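Local coordinates for protein lactate dehydrogenase, adjacent gene encodes predicted malate dehydrogenase (Cryptosporidium parvum, PDB 4ND2) that probably interconverts (S)-lactate and pyruvate with NAD(+)/NADH as the redox couple, and holds pyruvate together with a dinucleotide cofactor, at residues A[123-128]-A[256-261]; A[140-145]-A[269-274]. All coordinates share one frame; numbering follows the deposited sequence.

Contact 1: residues A[123-128]-A[256-261]; sequences PLDVMV and PCSAFC
The polar part of this contact is one short hydrogen bond: the hydroxyl OG of Ser-258 donates to OD1 of Asp-125 over 2.7 Å. The donor meets OD1 on its anti side and stands 32° out of the carboxylate plane, so the approach is tilted. On the serine, OG lies anti to the backbone N (chi1 -172°), which carries it out from strand 253-261 to the first turn of helix 124-135. The other carboxylate oxygen, OD2, accepts the backbone N-H of His-177, the predicted proton acceptor, and also binds a glycerol that probably comes from the crystallisation liquor. Ser-258 on OD1 and His-177 N on OD2 would together restrain the rotation of the carboxylate, and the same aspartate ties the strand to the backbone of a probable catalytic residue.

The elements joined belong to the two halves of the LDH/MDH fold: a helix of the Rossmann-type NAD-binding half and a strand of the C-terminal half. The axes of 124-128 and 256-261 approach to 8.8 Å, with N-to-C directions 42° apart. Asp-125 and Ser-258 are the residues whose CA atoms lie nearest, 6.0 Å apart. The peptide bond before Pro-123, the N-cap residue, is cis.

Leu-124 and Val-128 add van der Waals contacts from one side of the hydrogen bond. One turn into the helix, Val-128 packs loosely against the serine's oxygens, its CG1 4.3 Å from Ser-258 O and its CG2 near the hydroxyl OG. Methyl CD1 of Leu-124 presses on CB of Ser-258 at 3.4 Å, tighter than ordinary carbon-carbon contact, and Leu-124 also touches the bound 3-acetylpyridine adenine dinucleotide.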
ATOM      1  N   PRO A 123       6.157   0.052 -33.554  1.00 20.67           N
ATOM      2  CA  PRO A 123       5.083  -0.949 -33.462  1.00 20.64           C
ATOM      3  C   PRO A 123       5.506  -2.156 -32.622  1.00 20.60           C
ATOM      4  O   PRO A 123       6.438  -2.876 -32.983  1.00 20.49           O
ATOM      5  CB  PRO A 123       4.846  -1.350 -34.919  1.00 20.73           C
ATOM      6  CG  PRO A 123       6.151  -1.110 -35.588  1.00 20.75           C
ATOM      7  CD  PRO A 123       6.760   0.080 -34.900  1.00 20.69           C
ATOM      8  N   LEU A 124       4.789  -2.369 -31.522  1.00 20.70           N
ATOM      9  CA  LEU A 124       5.254  -3.193 -30.399  1.00 20.75           C
ATOM     10  C   LEU A 124       5.813  -4.575 -30.753  1.00 20.96           C
ATOM     11  O   LEU A 124       6.969  -4.875 -30.451  1.00 20.65           O
ATOM     12  CB  LEU A 124       4.117  -3.335 -29.378  1.00 20.75           C
ATOM     13  CG  LEU A 124       4.402  -3.992 -28.022  1.00 20.65           C
ATOM     14  CD1 LEU A 124       4.370  -5.515 -28.087  1.00 20.63           C
ATOM     15  CD2 LEU A 124       5.713  -3.496 -27.433  1.00 20.81           C
ATOM     16  N   ASP A 125       4.996  -5.417 -31.377  1.00 21.47           N
ATOM     17  CA  ASP A 125       5.372  -6.820 -31.594  1.00 21.90           C
ATOM     18  C   ASP A 125       6.592  -6.968 -32.500  1.00 22.33           C
ATOM     19  O   ASP A 125       7.459  -7.808 -32.251  1.00 22.88           O
ATOM     20  CB  ASP A 125       4.193  -7.609 -32.166  1.00 21.86           C
ATOM     21  CG  ASP A 125       2.985  -7.575 -31.258  1.00 21.65           C
ATOM     22  OD1 ASP A 125       2.897  -8.415 -30.339  1.00 21.74           O
ATOM     23  OD2 ASP A 125       2.128  -6.695 -31.461  1.00 21.90           O
ATOM     24  N   VAL A 126       6.662  -6.140 -33.537  1.00 22.92           N
ATOM     25  CA  VAL A 126       7.794  -6.163 -34.464  1.00 23.16           C
ATOM     26  C   VAL A 126       9.051  -5.590 -33.805  1.00 22.89           C
ATOM     27  O   VAL A 126      10.150  -6.096 -34.024  1.00 23.02           O
ATOM     28  CB  VAL A 126       7.475  -5.402 -35.771  1.00 23.52           C
ATOM     29  CG1 VAL A 126       8.651  -5.468 -36.737  1.00 23.63           C
ATOM     30  CG2 VAL A 126       6.223  -5.982 -36.417  1.00 24.03           C
ATOM     31  N   MET A 127       8.885  -4.549 -32.989  1.00 22.97           N
ATOM     32  CA  MET A 127      10.012  -3.969 -32.254  1.00 22.99           C
ATOM     33  C   MET A 127      10.609  -4.964 -31.257  1.00 22.85           C
ATOM     34  O   MET A 127      11.829  -5.041 -31.120  1.00 23.07           O
ATOM     35  CB  MET A 127       9.598  -2.682 -31.533  1.00 23.05           C
ATOM     36  CG  MET A 127       9.307  -1.491 -32.442  1.00 23.43           C
ATOM     37  SD  MET A 127      10.702  -0.914 -33.442  1.00 23.59           S
ATOM     38  CE  MET A 127      10.470  -1.848 -34.953  1.00 23.88           C
ATOM     39  N   VAL A 128       9.754  -5.728 -30.577  1.00 22.57           N
ATOM     40  CA  VAL A 128      10.213  -6.756 -29.635  1.00 22.45           C
ATOM     41  C   VAL A 128      11.071  -7.795 -30.353  1.00 22.42           C
ATOM     42  O   VAL A 128      12.161  -8.138 -29.893  1.00 21.70           O
ATOM     43  CB  VAL A 128       9.038  -7.488 -28.944  1.00 22.54           C
ATOM     44  CG1 VAL A 128       9.544  -8.659 -28.106  1.00 22.81           C
ATOM     45  CG2 VAL A 128       8.240  -6.532 -28.072  1.00 22.61           C
ATOM     46  N   PRO A 256      -0.737 -11.167 -20.007  1.00 20.24           N
ATOM     47  CA  PRO A 256      -0.807 -11.069 -21.461  1.00 20.25           C
ATOM     48  C   PRO A 256       0.258 -10.092 -21.952  1.00 20.29           C
ATOM     49  O   PRO A 256       0.262  -8.933 -21.543  1.00 19.75           O
ATOM     50  CB  PRO A 256      -2.222 -10.530 -21.729  1.00 20.18           C
ATOM     51  CG  PRO A 256      -2.935 -10.550 -20.420  1.00 20.32           C
ATOM     52  CD  PRO A 256      -1.890 -10.529 -19.355  1.00 20.38           C
ATOM     53  N   CYS A 257       1.174 -10.574 -22.783  1.00 20.54           N
ATOM     54  CA  CYS A 257       2.240  -9.734 -23.325  1.00 20.71           C
ATOM     55  C   CYS A 257       2.772 -10.327 -24.628  1.00 21.04           C
ATOM     56  O   CYS A 257       2.459 -11.474 -24.975  1.00 20.62           O
ATOM     57  CB  CYS A 257       3.370  -9.564 -22.300  1.00 20.60           C
ATOM     58  SG  CYS A 257       4.367 -11.035 -21.978  1.00 20.83           S
ATOM     59  N   SER A 258       3.556  -9.536 -25.355  1.00 21.26           N
ATOM     60  CA  SER A 258       4.152 -10.000 -26.600  1.00 21.70           C
ATOM     61  C   SER A 258       5.358 -10.865 -26.253  1.00 21.80           C
ATOM     62  O   SER A 258       6.385 -10.355 -25.797  1.00 21.58           O
ATOM     63  CB  SER A 258       4.550  -8.823 -27.492  1.00 21.95           C
ATOM     64  OG  SER A 258       4.951  -9.275 -28.776  1.00 22.42           O
ATOM     65  N   ALA A 259       5.210 -12.175 -26.439  1.00 21.94           N
ATOM     66  CA  ALA A 259       6.246 -13.142 -26.084  1.00 22.46           C
ATOM     67  C   ALA A 259       6.496 -14.113 -27.231  1.00 23.14           C
ATOM     68  O   ALA A 259       5.664 -14.257 -28.127  1.00 23.06           O
ATOM     69  CB  ALA A 259       5.845 -13.905 -24.833  1.00 22.34           C
ATOM     70  N   PHE A 260       7.645 -14.782 -27.187  1.00 24.33           N
ATOM     71  CA  PHE A 260       8.035 -15.720 -28.237  1.00 25.70           C
ATOM     72  C   PHE A 260       7.259 -17.030 -28.094  1.00 26.59           C
ATOM     73  O   PHE A 260       7.530 -17.831 -27.197  1.00 26.39           O
ATOM     74  CB  PHE A 260       9.545 -15.971 -28.201  1.00 26.02           C
ATOM     75  CG  PHE A 260      10.073 -16.670 -29.423  1.00 26.60           C
ATOM     76  CD1 PHE A 260      10.563 -17.969 -29.345  1.00 27.11           C
ATOM     77  CD2 PHE A 260      10.080 -16.031 -30.658  1.00 26.88           C
ATOM     78  CE1 PHE A 260      11.051 -18.614 -30.473  1.00 27.30           C
ATOM     79  CE2 PHE A 260      10.566 -16.670 -31.789  1.00 27.19           C
ATOM     80  CZ  PHE A 260      11.051 -17.963 -31.695  1.00 27.05           C
ATOM     81  N   CYS A 261       6.292 -17.227 -28.989  1.00 27.79           N
ATOM     82  CA  CYS A 261       5.369 -18.358 -28.934  1.00 29.14           C
ATOM     83  C   CYS A 261       5.771 -19.429 -29.950  1.00 30.63           C
ATOM     84  O   CYS A 261       5.763 -19.174 -31.159  1.00 29.97           O
ATOM     85  CB  CYS A 261       3.954 -17.858 -29.219  1.00 29.21           C
ATOM     86  SG  CYS A 261       2.659 -19.087 -28.969  1.00 29.99           S
TER

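Contact 2: residues A[140-145]-A[269-274]; sequences NKVCGM and GIYMGV. With A3D (3-acetylpyridine adenine dinucleotide), chain C.
Val-142 and Tyr-271 meet where the last strand of the Rossmann parallel sheet, 142-144, faces the antiparallel strand 270-279 of the C-terminal half of the LDH/MDH fold. Within the chain, 142-144 is the outermost strand of its sheet: Cys-143 makes the backbone bonds into that sheet, to Val-117 and Cys-119, while Gly-144 bonds to Ser-258 of the C-terminal half. At the start of the other segment the backbone is irregular, because Gly-269 and Ile-270 both face Cys-261 in a G1 beta bulge. From there strand 270-279 runs on with Tyr-271 directed toward 140-145.

The tyrosine ring carries the contact. Its hydroxyl OH lies 3.0 Å from Val-142 O, and that carbonyl oxygen sits at the ring edge, near the ring plane, where CE2 also comes within 3.2 Å of it. OH is hydrogen-bonded to His-139 O; the Val-142 carbonyl is a further acceptor within reach of the same proton. With chi1 at -90°, some 30° from the ideal staggered value, the ring extends toward Val-142. The Val-142 and Tyr-271 side chains cross at about a right angle, with the valine CB 3.7 Å from OH. Phe-260 meets the same ring, while Val-128, Ser-129 and Gln-132 of helix 124-135 also touch the tyrosine.

At the far end of 140-145 the chain reaches the cofactor pocket. Met-145 lies against Ala-239 and Met-243 of helix 234-248, and its backbone O is 3.3 Å from the acetyl methyl C8N of 3-acetylpyridine adenine dinucleotide. Bends at its second and third side-chain torsions bring its CE to 3.6 Å from O7N of the same acetyl group.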
ATOM      1  N   ASN A 140      13.134 -15.784 -23.720  1.00 26.60           N
ATOM      2  CA  ASN A 140      12.368 -15.697 -22.473  1.00 26.74           C
ATOM      3  C   ASN A 140      12.669 -14.451 -21.626  1.00 25.94           C
ATOM      4  O   ASN A 140      11.927 -14.146 -20.690  1.00 25.61           O
ATOM      5  CB  ASN A 140      12.571 -16.963 -21.627  1.00 27.56           C
ATOM      6  CG  ASN A 140      13.989 -17.097 -21.099  1.00 28.21           C
ATOM      7  OD1 ASN A 140      14.951 -17.050 -21.858  1.00 29.21           O
ATOM      8  ND2 ASN A 140      14.121 -17.265 -19.790  1.00 29.17           N
ATOM      9  N   LYS A 141      13.752 -13.745 -21.951  1.00 24.96           N
ATOM     10  CA  LYS A 141      14.146 -12.532 -21.230  1.00 24.65           C
ATOM     11  C   LYS A 141      13.815 -11.245 -21.992  1.00 23.91           C
ATOM     12  O   LYS A 141      14.160 -10.151 -21.539  1.00 24.10           O
ATOM     13  CB  LYS A 141      15.643 -12.576 -20.912  1.00 24.87           C
ATOM     14  CG  LYS A 141      16.061 -13.713 -19.989  1.00 25.26           C
ATOM     15  CD  LYS A 141      15.530 -13.555 -18.568  1.00 25.68           C
ATOM     16  CE  LYS A 141      16.237 -12.451 -17.796  1.00 26.03           C
ATOM     17  NZ  LYS A 141      17.659 -12.776 -17.497  1.00 26.43           N
ATOM     18  N   VAL A 142      13.150 -11.375 -23.140  1.00 23.00           N
ATOM     19  CA  VAL A 142      12.724 -10.223 -23.930  1.00 22.63           C
ATOM     20  C   VAL A 142      11.242 -10.351 -24.272  1.00 22.25           C
ATOM     21  O   VAL A 142      10.816 -11.350 -24.852  1.00 22.45           O
ATOM     22  CB  VAL A 142      13.529 -10.096 -25.242  1.00 22.58           C
ATOM     23  CG1 VAL A 142      13.066  -8.881 -26.040  1.00 22.55           C
ATOM     24  CG2 VAL A 142      15.020 -10.013 -24.948  1.00 22.76           C
ATOM     25  N   CYS A 143      10.461  -9.338 -23.906  1.00 21.81           N
ATOM     26  CA  CYS A 143       9.036  -9.321 -24.206  1.00 21.67           C
ATOM     27  C   CYS A 143       8.545  -7.891 -24.408  1.00 21.21           C
ATOM     28  O   CYS A 143       9.298  -6.934 -24.205  1.00 21.37           O
ATOM     29  CB  CYS A 143       8.250 -10.002 -23.086  1.00 21.78           C
ATOM     30  SG  CYS A 143       8.254  -9.097 -21.524  1.00 22.43           S
ATOM     31  N   GLY A 144       7.287  -7.750 -24.814  1.00 20.40           N
ATOM     32  CA  GLY A 144       6.699  -6.440 -25.069  1.00 20.07           C
ATOM     33  C   GLY A 144       5.454  -6.182 -24.245  1.00 19.62           C
ATOM     34  O   GLY A 144       4.618  -7.072 -24.082  1.00 19.28           O
ATOM     35  N   MET A 145       5.328  -4.960 -23.729  1.00 19.25           N
ATOM     36  CA  MET A 145       4.101  -4.529 -23.068  1.00 19.08           C
ATOM     37  C   MET A 145       3.060  -4.198 -24.125  1.00 19.04           C
ATOM     38  O   MET A 145       3.270  -3.317 -24.959  1.00 18.78           O
ATOM     39  CB  MET A 145       4.343  -3.298 -22.190  1.00 19.31           C
ATOM     40  CG  MET A 145       3.168  -2.916 -21.291  1.00 19.24           C
ATOM     41  SD  MET A 145       1.679  -2.344 -22.141  1.00 19.54           S
ATOM     42  CE  MET A 145       2.242  -0.796 -22.840  1.00 19.48           C
ATOM     43  N   GLY A 269       7.242 -20.130 -33.622  1.00 35.14           N
ATOM     44  CA  GLY A 269       8.310 -19.184 -33.290  1.00 33.51           C
ATOM     45  C   GLY A 269       8.019 -17.785 -33.791  1.00 32.10           C
ATOM     46  O   GLY A 269       8.582 -17.346 -34.793  1.00 32.29           O
ATOM     47  N   ILE A 270       7.132 -17.088 -33.088  1.00 30.37           N
ATOM     48  CA  ILE A 270       6.778 -15.710 -33.420  1.00 28.97           C
ATOM     49  C   ILE A 270       6.462 -14.923 -32.147  1.00 27.64           C
ATOM     50  O   ILE A 270       5.858 -15.456 -31.213  1.00 26.78           O
ATOM     51  CB  ILE A 270       5.573 -15.652 -34.388  1.00 29.21           C
ATOM     52  CG1 ILE A 270       5.333 -14.216 -34.871  1.00 29.37           C
ATOM     53  CG2 ILE A 270       4.313 -16.216 -33.740  1.00 29.24           C
ATOM     54  CD1 ILE A 270       4.219 -14.089 -35.887  1.00 29.45           C
ATOM     55  N   TYR A 271       6.884 -13.660 -32.115  1.00 26.06           N
ATOM     56  CA  TYR A 271       6.507 -12.751 -31.033  1.00 25.27           C
ATOM     57  C   TYR A 271       5.101 -12.210 -31.274  1.00 24.98           C
ATOM     58  O   TYR A 271       4.862 -11.510 -32.257  1.00 25.16           O
ATOM     59  CB  TYR A 271       7.501 -11.589 -30.908  1.00 24.86           C
ATOM     60  CG  TYR A 271       8.653 -11.869 -29.975  1.00 24.48           C
ATOM     61  CD1 TYR A 271       9.921 -12.168 -30.466  1.00 24.23           C
ATOM     62  CD2 TYR A 271       8.473 -11.837 -28.595  1.00 24.18           C
ATOM     63  CE1 TYR A 271      10.978 -12.425 -29.607  1.00 24.19           C
ATOM     64  CE2 TYR A 271       9.520 -12.094 -27.730  1.00 23.99           C
ATOM     65  CZ  TYR A 271      10.773 -12.385 -28.238  1.00 24.06           C
ATOM     66  OH  TYR A 271      11.815 -12.641 -27.382  1.00 23.99           O
ATOM     67  N   MET A 272       4.174 -12.549 -30.381  1.00 24.60           N
ATOM     68  CA  MET A 272       2.816 -12.011 -30.434  1.00 24.25           C
ATOM     69  C   MET A 272       2.161 -12.038 -29.054  1.00 23.19           C
ATOM     70  O   MET A 272       2.648 -12.699 -28.137  1.00 22.65           O
ATOM     71  CB  MET A 272       1.962 -12.796 -31.434  1.00 25.14           C
ATOM     72  CG  MET A 272       1.639 -14.223 -31.015  1.00 25.71           C
ATOM     73  SD  MET A 272       0.500 -15.027 -32.157  1.00 27.16           S
ATOM     74  CE  MET A 272       0.215 -16.575 -31.308  1.00 26.83           C
ATOM     75  N   GLY A 273       1.050 -11.321 -28.922  1.00 22.58           N
ATOM     76  CA  GLY A 273       0.312 -11.261 -27.667  1.00 22.34           C
ATOM     77  C   GLY A 273      -0.279 -12.601 -27.266  1.00 22.17           C
ATOM     78  O   GLY A 273      -1.104 -13.161 -27.987  1.00 21.72           O
ATOM     79  N   VAL A 274       0.152 -13.110 -26.113  1.00 22.12           N
ATOM     80  CA  VAL A 274      -0.370 -14.354 -25.546  1.00 22.19           C
ATOM     81  C   VAL A 274      -0.378 -14.266 -24.022  1.00 22.29           C
ATOM     82  O   VAL A 274       0.366 -13.464 -23.454  1.00 21.98           O
ATOM     83  CB  VAL A 274       0.482 -15.578 -25.952  1.00 22.35           C
ATOM     84  CG1 VAL A 274       0.310 -15.889 -27.432  1.00 22.52           C
ATOM     85  CG2 VAL A 274       1.955 -15.361 -25.614  1.00 22.55           C
TER
HETATM   86  PA  A3D C 401       7.818  10.544 -26.057  1.00 18.76           P
HETATM   87  O1A A3D C 401       7.136  11.330 -24.971  1.00 18.38           O
HETATM   88  O2A A3D C 401       8.078  11.197 -27.389  1.00 18.66           O
HETATM   89  O5B A3D C 401       9.215  10.003 -25.488  1.00 19.04           O
HETATM   90  C5B A3D C 401      10.188   9.376 -26.314  1.00 19.41           C
HETATM   91  C4B A3D C 401      11.549   9.626 -25.684  1.00 19.75           C
HETATM   92  O4B A3D C 401      12.538   8.813 -26.318  1.00 20.06           O
HETATM   93  C3B A3D C 401      12.003  11.079 -25.826  1.00 20.03           C
HETATM   94  O3B A3D C 401      12.241  11.669 -24.544  1.00 20.06           O
HETATM   95  C2B A3D C 401      13.275  11.003 -26.649  1.00 20.08           C
HETATM   96  O2B A3D C 401      14.270  11.958 -26.272  1.00 20.41           O
HETATM   97  C1B A3D C 401      13.737   9.580 -26.394  1.00 20.08           C
HETATM   98  N9A A3D C 401      14.657   9.065 -27.429  1.00 19.99           N
HETATM   99  C8A A3D C 401      14.638   9.304 -28.755  1.00 19.97           C
HETATM  100  N7A A3D C 401      15.657   8.648 -29.364  1.00 20.10           N
HETATM  101  C5A A3D C 401      16.341   7.984 -28.418  1.00 20.08           C
HETATM  102  C6A A3D C 401      17.521   7.099 -28.372  1.00 20.25           C
HETATM  103  N6A A3D C 401      18.201   6.784 -29.502  1.00 20.58           N
HETATM  104  N1A A3D C 401      17.893   6.615 -27.163  1.00 20.31           N
HETATM  105  C2A A3D C 401      17.233   6.913 -26.026  1.00 20.28           C
HETATM  106  N3A A3D C 401      16.153   7.713 -26.000  1.00 19.97           N
HETATM  107  C4A A3D C 401      15.673   8.262 -27.142  1.00 19.97           C
HETATM  108  O3  A3D C 401       7.023   9.173 -26.368  1.00 18.57           O
HETATM  109  PN  A3D C 401       6.109   8.366 -25.305  1.00 18.20           P
HETATM  110  O1N A3D C 401       4.760   9.024 -25.239  1.00 17.85           O
HETATM  111  O2N A3D C 401       6.883   8.133 -24.037  1.00 17.94           O
HETATM  112  O5D A3D C 401       5.966   6.952 -26.054  1.00 17.91           O
HETATM  113  C5D A3D C 401       7.124   6.142 -26.229  1.00 18.35           C
HETATM  114  C4D A3D C 401       6.851   4.964 -27.157  1.00 18.80           C
HETATM  115  O4D A3D C 401       5.903   4.074 -26.555  1.00 19.13           O
HETATM  116  C3D A3D C 401       6.266   5.371 -28.507  1.00 18.92           C
HETATM  117  O3D A3D C 401       6.898   4.630 -29.551  1.00 18.87           O
HETATM  118  C2D A3D C 401       4.810   4.973 -28.421  1.00 19.07           C
HETATM  119  O2D A3D C 401       4.225   4.644 -29.684  1.00 19.12           O
HETATM  120  C1D A3D C 401       4.899   3.756 -27.518  1.00 19.13           C
HETATM  121  N1N A3D C 401       3.637   3.401 -26.871  1.00 19.27           N
HETATM  122  C2N A3D C 401       3.252   2.117 -26.903  1.00 19.36           C
HETATM  123  C3N A3D C 401       2.064   1.716 -26.308  1.00 19.55           C
HETATM  124  C7N A3D C 401       1.635   0.281 -26.341  1.00 19.80           C
HETATM  125  O7N A3D C 401       0.555  -0.005 -25.865  1.00 20.53           O
HETATM  126  C8N A3D C 401       2.525  -0.769 -26.932  1.00 19.66           C
HETATM  127  C4N A3D C 401       1.274   2.663 -25.671  1.00 19.64           C
HETATM  128  C5N A3D C 401       1.693   3.985 -25.647  1.00 19.52           C
HETATM  129  C6N A3D C 401       2.888   4.332 -26.262  1.00 19.46           C

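In the fold
Contacts 1 and 2 have centres about 4 Å apart and belong to one junction between the NAD-binding and C-terminal halves. Strand 253-261 joins them: Ser-258 O probably accepts a hydrogen bond from Gly-144 N at 2.9 Å, while the neighbouring residues Cys-257 and Ala-259 pair with Val-274 and Met-272. Tyr-271 links the contacts through side chains, touching both Val-128 and Ser-258. Their relation to the active site differs. In contact 1 the nearest atoms of the Asp-125 and His-177 side chains are about 3 Å apart, whereas in contact 2 those of the Tyr-271 and His-177 side chains are about 10 Å apart. Each contact nevertheless reaches the cofactor analog.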